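Local atomic coordinates of biliverdin reductase (Synechocystis sp., PDB entry 5B3T), a protein that reduces biliverdin, a tetrapyrrole of the heme-degrading pathway, probably with NADPH as the electron donor. Residues A142-L147 against S190-L195; T172-Q177 against N213-R218. All blocks are in the same frame, centred on the assembly; numbering follows the deposited sequence.

Interaction 1. Residues A142-L147 against S190-L195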
loop_
_atom_site.group_PDB
_atom_site.type_symbol
_atom_site.label_atom_id
_atom_site.label_comp_id
_atom_site.label_asym_id
_atom_site.label_seq_id
_atom_site.Cartn_x
_atom_site.Cartn_y
_atom_site.Cartn_z
ATOM N N ALA A 142 -12.641 -5.027 7.750
ATOM C CA ALA A 142 -13.230 -5.785 8.849
ATOM C C ALA A 142 -12.933 -5.130 10.194
ATOM O O ALA A 142 -13.794 -5.099 11.082
ATOM C CB ALA A 142 -12.721 -7.226 8.824
ATOM N N ILE A 143 -11.718 -4.605 10.365
ATOM C CA ILE A 143 -11.383 -3.880 11.591
ATOM C C ILE A 143 -12.249 -2.633 11.718
ATOM O O ILE A 143 -12.819 -2.355 12.779
ATOM C CB ILE A 143 -9.884 -3.527 11.620
ATOM C CG1 ILE A 143 -9.028 -4.792 11.665
ATOM C CG2 ILE A 143 -9.571 -2.629 12.807
ATOM C CD1 ILE A 143 -7.546 -4.520 11.787
ATOM N N ARG A 144 -12.350 -1.858 10.634
ATOM C CA ARG A 144 -13.187 -0.661 10.641
ATOM C C ARG A 144 -14.624 -0.990 11.021
ATOM O O ARG A 144 -15.243 -0.280 11.822
ATOM C CB ARG A 144 -13.141 0.013 9.268
ATOM C CG ARG A 144 -12.223 1.219 9.179
ATOM C CD ARG A 144 -12.995 2.507 9.412
ATOM N NE ARG A 144 -12.183 3.687 9.134
ATOM C CZ ARG A 144 -11.499 4.360 10.054
ATOM N NH1 ARG A 144 -11.527 3.970 11.322
ATOM N NH2 ARG A 144 -10.787 5.421 9.707
ATOM N N GLN A 145 -15.169 -2.074 10.464
ATOM C CA GLN A 145 -16.558 -2.441 10.709
ATOM C C GLN A 145 -16.811 -2.930 12.129
ATOM O O GLN A 145 -17.977 -3.065 12.515
ATOM C CB GLN A 145 -16.993 -3.520 9.715
ATOM C CG GLN A 145 -17.349 -2.991 8.335
ATOM C CD GLN A 145 -17.461 -4.096 7.302
ATOM O OE1 GLN A 145 -17.797 -5.235 7.628
ATOM N NE2 GLN A 145 -17.185 -3.764 6.046
ATOM N N ASN A 146 -15.765 -3.200 12.913
ATOM C CA ASN A 146 -15.942 -3.791 14.231
ATOM C C ASN A 146 -15.239 -3.044 15.356
ATOM O O ASN A 146 -15.400 -3.428 16.519
ATOM C CB ASN A 146 -15.468 -5.253 14.225
ATOM C CG ASN A 146 -16.389 -6.161 13.431
ATOM O OD1 ASN A 146 -17.445 -6.571 13.916
ATOM N ND2 ASN A 146 -15.994 -6.480 12.204
ATOM N N LEU A 147 -14.468 -1.994 15.052
ATOM C CA LEU A 147 -13.823 -1.222 16.111
ATOM C C LEU A 147 -14.841 -0.597 17.054
ATOM O O LEU A 147 -14.581 -0.476 18.256
ATOM C CB LEU A 147 -12.929 -0.138 15.507
ATOM C CG LEU A 147 -11.455 -0.508 15.335
ATOM C CD1 LEU A 147 -10.693 0.613 14.649
ATOM C CD2 LEU A 147 -10.832 -0.830 16.683
ATOM N N SER A 190 -1.946 3.577 10.561
ATOM C CA SER A 190 -2.193 5.012 10.607
ATOM C C SER A 190 -3.549 5.415 10.048
ATOM O O SER A 190 -3.876 6.606 10.058
ATOM C CB SER A 190 -1.098 5.760 9.841
ATOM O OG SER A 190 -1.280 5.618 8.442
ATOM N N ARG A 191 -4.345 4.466 9.559
ATOM C CA ARG A 191 -5.593 4.781 8.875
ATOM C C ARG A 191 -6.811 4.616 9.776
ATOM O O ARG A 191 -7.921 4.374 9.288
ATOM C CB ARG A 191 -5.720 3.937 7.609
ATOM C CG ARG A 191 -4.653 4.294 6.589
ATOM C CD ARG A 191 -4.562 3.298 5.451
ATOM N NE ARG A 191 -3.452 3.628 4.559
ATOM C CZ ARG A 191 -3.568 4.383 3.471
ATOM N NH1 ARG A 191 -4.747 4.886 3.133
ATOM N NH2 ARG A 191 -2.505 4.633 2.718
ATOM N N PHE A 192 -6.622 4.760 11.089
ATOM C CA PHE A 192 -7.719 4.848 12.047
ATOM C C PHE A 192 -7.669 6.159 12.834
ATOM O O PHE A 192 -8.189 6.223 13.956
ATOM C CB PHE A 192 -7.694 3.647 12.999
ATOM C CG PHE A 192 -7.585 2.309 12.305
ATOM C CD1 PHE A 192 -8.699 1.694 11.754
ATOM C CD2 PHE A 192 -6.357 1.672 12.205
ATOM C CE1 PHE A 192 -8.588 0.465 11.122
ATOM C CE2 PHE A 192 -6.242 0.448 11.571
ATOM C CZ PHE A 192 -7.358 -0.155 11.031
ATOM N N THR A 193 -7.054 7.184 12.253
ATOM C CA THR A 193 -6.945 8.482 12.908
ATOM C C THR A 193 -8.309 8.975 13.378
ATOM O O THR A 193 -8.410 9.699 14.368
ATOM C CB THR A 193 -6.323 9.535 11.972
ATOM O OG1 THR A 193 -5.055 9.066 11.496
ATOM C CG2 THR A 193 -6.128 10.852 12.708
ATOM N N ASP A 194 -9.355 8.577 12.662
ATOM C CA ASP A 194 -10.715 8.978 13.005
ATOM C C ASP A 194 -11.075 8.544 14.422
ATOM O O ASP A 194 -11.875 9.193 15.096
ATOM C CB ASP A 194 -11.713 8.390 12.006
ATOM C CG ASP A 194 -13.152 8.544 12.462
ATOM O OD1 ASP A 194 -13.476 9.584 13.073
ATOM O OD2 ASP A 194 -13.958 7.625 12.209
ATOM N N LEU A 195 -10.477 7.444 14.868
ATOM C CA LEU A 195 -10.728 6.931 16.184
ATOM C C LEU A 195 -9.568 6.993 17.154
ATOM O O LEU A 195 -9.747 7.253 18.288
ATOM C CB LEU A 195 -11.166 5.484 16.068
ATOM C CG LEU A 195 -12.482 5.173 15.347
ATOM C CD1 LEU A 195 -12.478 3.880 14.563
ATOM C CD2 LEU A 195 -13.581 5.177 16.403
#
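Ile143 O is held by two backbone donors of its own segment, Asn146 N at 3.1 Å and, more weakly, Leu147 N. Beside it Ala142 O accepts one nearly straight side-chain bond, 2.8 Å from Asn146 ND2 (165°), which meets a lone pair in the carbonyl plane and folds the Asn146 amide back over the preceding turn. No hydrogen bond joins 142-147 to 190-195; the contact is carried by the Arg144 side chain and the Phe192 ring. With its CG anti to the carbonyl carbon (chi1 -50°), Phe192 brings CE1 to within 3.7 Å of Ile143 CG2, the branch anti to the backbone N. Leu147 CD1 touches Phe192 CD1 and also meets Leu195 CD1 at 3.7 Å. In the C-terminal alpha/beta domain this contact ties helix 137-146, whose Ile143 also rests on Phe251 and Leu253 of the mixed sheet, to the start of helix 193-196, where Phe192 occupies the N-cap position. Arg144 bends at chi2 (-95°) and runs past Phe192 in the opposite direction, its guanidinium perpendicular to the ring and NH1 at the ring edge, so the pair is not a face-on cation-pi stack. Leu195 CD1 lies 3.4 Å from Arg144 NH1, near the guanidinium plane. Arg191 O sits over one guanidinium face, 3.1 Å from Arg144 NH2, but the angle is too poor for a hydrogen bond. Asp194 OD2, 4.5 Å from Arg144 NH1 and well out of the guanidinium plane, can probably add only a diffuse attraction. The Arg191 side chain leads elsewhere, to Ser187 OG and a cation-pi contact with Tyr105.

Interaction 2. Residues T172-Q177 against N213-R218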
loop_
_atom_site.group_PDB
_atom_site.type_symbol
_atom_site.label_atom_id
_atom_site.label_comp_id
_atom_site.label_asym_id
_atom_site.label_seq_id
_atom_site.Cartn_x
_atom_site.Cartn_y
_atom_site.Cartn_z
ATOM N N THR A 172 12.876 -6.502 -3.581
ATOM C CA THR A 172 12.248 -6.550 -2.264
ATOM C C THR A 172 13.249 -6.761 -1.135
ATOM O O THR A 172 12.900 -6.533 0.029
ATOM C CB THR A 172 11.184 -7.650 -2.225
ATOM O OG1 THR A 172 11.736 -8.870 -2.733
ATOM C CG2 THR A 172 9.972 -7.254 -3.063
ATOM N N TYR A 173 14.473 -7.195 -1.441
ATOM C CA TYR A 173 15.540 -7.313 -0.453
ATOM C C TYR A 173 16.690 -6.362 -0.762
ATOM O O TYR A 173 17.799 -6.538 -0.249
ATOM C CB TYR A 173 16.042 -8.757 -0.368
ATOM C CG TYR A 173 15.145 -9.663 0.445
ATOM C CD1 TYR A 173 13.908 -10.064 -0.039
ATOM C CD2 TYR A 173 15.535 -10.114 1.700
ATOM C CE1 TYR A 173 13.083 -10.891 0.703
ATOM C CE2 TYR A 173 14.718 -10.942 2.450
ATOM C CZ TYR A 173 13.494 -11.326 1.945
ATOM O OH TYR A 173 12.678 -12.147 2.688
ATOM N N HIS A 174 16.437 -5.358 -1.597
ATOM C CA HIS A 174 17.429 -4.373 -2.006
ATOM C C HIS A 174 17.200 -3.105 -1.192
ATOM O O HIS A 174 16.092 -2.558 -1.196
ATOM C CB HIS A 174 17.305 -4.110 -3.508
ATOM C CG HIS A 174 18.341 -3.182 -4.064
ATOM N ND1 HIS A 174 18.156 -1.818 -4.136
ATOM C CD2 HIS A 174 19.559 -3.426 -4.603
ATOM C CE1 HIS A 174 19.221 -1.260 -4.683
ATOM N NE2 HIS A 174 20.088 -2.214 -4.975
ATOM N N HIS A 175 18.243 -2.651 -0.487
ATOM C CA HIS A 175 18.103 -1.538 0.454
ATOM C C HIS A 175 17.403 -0.338 -0.176
ATOM O O HIS A 175 16.424 0.182 0.371
ATOM C CB HIS A 175 19.477 -1.121 0.987
ATOM C CG HIS A 175 19.988 -1.979 2.103
ATOM N ND1 HIS A 175 19.485 -1.910 3.384
ATOM C CD2 HIS A 175 20.977 -2.904 2.137
ATOM C CE1 HIS A 175 20.133 -2.766 4.156
ATOM N NE2 HIS A 175 21.044 -3.381 3.423
ATOM N N GLN A 176 17.891 0.115 -1.331
ATOM C CA GLN A 176 17.376 1.349 -1.916
ATOM C C GLN A 176 16.027 1.142 -2.600
ATOM O O GLN A 176 15.128 1.980 -2.465
ATOM C CB GLN A 176 18.397 1.922 -2.899
ATOM C CG GLN A 176 19.637 2.491 -2.223
ATOM C CD GLN A 176 20.638 3.037 -3.219
ATOM O OE1 GLN A 176 20.324 3.213 -4.396
ATOM N NE2 GLN A 176 21.851 3.312 -2.750
ATOM N N GLN A 177 15.862 0.039 -3.336
ATOM C CA GLN A 177 14.615 -0.180 -4.064
ATOM C C GLN A 177 13.459 -0.480 -3.116
ATOM O O GLN A 177 12.338 -0.001 -3.328
ATOM C CB GLN A 177 14.784 -1.314 -5.074
ATOM C CG GLN A 177 15.639 -0.952 -6.279
ATOM C CD GLN A 177 15.804 -2.109 -7.245
ATOM O OE1 GLN A 177 16.508 -3.077 -6.956
ATOM N NE2 GLN A 177 15.153 -2.016 -8.399
ATOM N N ASN A 213 27.096 -8.884 -1.009
ATOM C CA ASN A 213 26.884 -7.619 -1.700
ATOM C C ASN A 213 26.026 -6.743 -0.795
ATOM O O ASN A 213 24.820 -6.983 -0.665
ATOM C CB ASN A 213 26.218 -7.847 -3.062
ATOM C CG ASN A 213 25.882 -6.549 -3.790
ATOM O OD1 ASN A 213 26.170 -5.450 -3.314
ATOM N ND2 ASN A 213 25.273 -6.680 -4.963
ATOM N N PRO A 214 26.605 -5.718 -0.162
ATOM C CA PRO A 214 25.866 -4.964 0.862
ATOM C C PRO A 214 24.732 -4.105 0.320
ATOM O O PRO A 214 24.055 -3.442 1.113
ATOM C CB PRO A 214 26.959 -4.098 1.504
ATOM C CG PRO A 214 27.945 -3.889 0.403
ATOM C CD PRO A 214 27.958 -5.176 -0.382
ATOM N N GLU A 215 24.501 -4.083 -0.995
ATOM C CA GLU A 215 23.313 -3.430 -1.528
ATOM C C GLU A 215 22.049 -4.236 -1.271
ATOM O O GLU A 215 20.944 -3.696 -1.393
ATOM C CB GLU A 215 23.460 -3.190 -3.030
ATOM C CG GLU A 215 24.548 -2.206 -3.402
ATOM C CD GLU A 215 24.438 -1.756 -4.843
ATOM O OE1 GLU A 215 23.306 -1.466 -5.287
ATOM O OE2 GLU A 215 25.477 -1.700 -5.532
ATOM N N TYR A 216 22.191 -5.513 -0.934
ATOM C CA TYR A 216 21.084 -6.374 -0.561
ATOM C C TYR A 216 21.216 -6.754 0.906
ATOM O O TYR A 216 22.325 -6.865 1.435
ATOM C CB TYR A 216 21.055 -7.639 -1.425
ATOM C CG TYR A 216 20.773 -7.379 -2.887
ATOM C CD1 TYR A 216 21.802 -7.085 -3.772
ATOM C CD2 TYR A 216 19.478 -7.433 -3.383
ATOM C CE1 TYR A 216 21.547 -6.844 -5.109
ATOM C CE2 TYR A 216 19.213 -7.197 -4.719
ATOM C CZ TYR A 216 20.251 -6.902 -5.577
ATOM O OH TYR A 216 19.990 -6.668 -6.907
ATOM N N PHE A 217 20.080 -6.938 1.566
ATOM C CA PHE A 217 20.068 -7.550 2.882
ATOM C C PHE A 217 19.479 -8.949 2.773
ATOM O O PHE A 217 18.650 -9.229 1.901
ATOM C CB PHE A 217 19.290 -6.713 3.912
ATOM C CG PHE A 217 17.848 -6.449 3.550
ATOM C CD1 PHE A 217 16.844 -7.300 3.986
ATOM C CD2 PHE A 217 17.493 -5.326 2.814
ATOM C CE1 PHE A 217 15.514 -7.055 3.671
ATOM C CE2 PHE A 217 16.162 -5.075 2.498
ATOM C CZ PHE A 217 15.174 -5.939 2.927
ATOM N N ARG A 218 19.946 -9.837 3.644
ATOM C CA ARG A 218 19.401 -11.182 3.714
ATOM C C ARG A 218 18.347 -11.326 4.797
ATOM O O ARG A 218 17.631 -12.332 4.814
ATOM C CB ARG A 218 20.520 -12.205 3.942
ATOM C CG ARG A 218 21.262 -12.061 5.254
ATOM C CD ARG A 218 22.380 -13.089 5.351
ATOM N NE ARG A 218 22.855 -13.247 6.721
ATOM C CZ ARG A 218 22.417 -14.188 7.550
ATOM N NH1 ARG A 218 21.500 -15.055 7.142
ATOM N NH2 ARG A 218 22.896 -14.266 8.784
HETATM O O HOH W 1 20.846 -0.847 -2.039
HETATM O O HOH W 2 17.304 -6.295 -7.321
#
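Backbone bonds set the frame: Phe217 N donates to Tyr173 O at 2.9 Å, nearly along the C=O axis, and His175 N donates to Glu215 O at 3.0 Å, in the carbonyl plane. They flank a single beta bridge between His174 and Tyr216, just where 213-216, a type I turn with an Asx turn at Asn213, leads into strand 217-228. Water 1 adds a relay, accepting from Gln176 N and donating to Glu215 O, which thus receives two bonds.

Aromatic contacts fill both flanks. His174, with CG anti to the backbone N (chi1 -176°), points the CD2 edge of its ring at the face of Tyr216, 3.7 Å from Tyr216 CZ. Phe217, its CG in the crowded position between N and carbonyl carbon (chi1 58°), turns an edge over the centre of the His175 face, CD2 lying 3.9 Å from His175 CE1. Tyr173 CA packs over the Phe217 face in a CH-pi contact, and Phe208 of the neighbouring strand joins the cluster.

Side-chain polar bonds finish the contact. His174 ND1 accepts from Gln177 N at 3.1 Å, in the ring plane, capping helix 175-178; His174 NE2 gives a weak bond to Glu215 OE1 at 3.3 Å. His175 NE2 bonds to Asp210 OD1. With ND1 accepting and NE2 donating, His174 is probably the neutral NE2-H tautomer, its rotation set mainly by the ND1 bond, with the weak NE2 bond assisting.

Both contacts belong to the C-terminal alpha/beta domain, yet they lie on opposite sides of the chain's centre, with centres 33 Å apart and nearest atoms about 17 Å apart. Along the chain their segments alternate, 142-147 and 172-177 preceding 190-195 and 213-218. Each has one segment close to residues seen to bind NADP(+), although this chain holds none. In interaction 1 the Arg191 side chain is about 4 Å from that of Tyr105. In interaction 2 the Thr172 side chain lies about 3 Å from that of Arg170 and about 4 Å from that of Trp171, its predecessors in the chain, so the two contacts probably border different parts of the cofactor site.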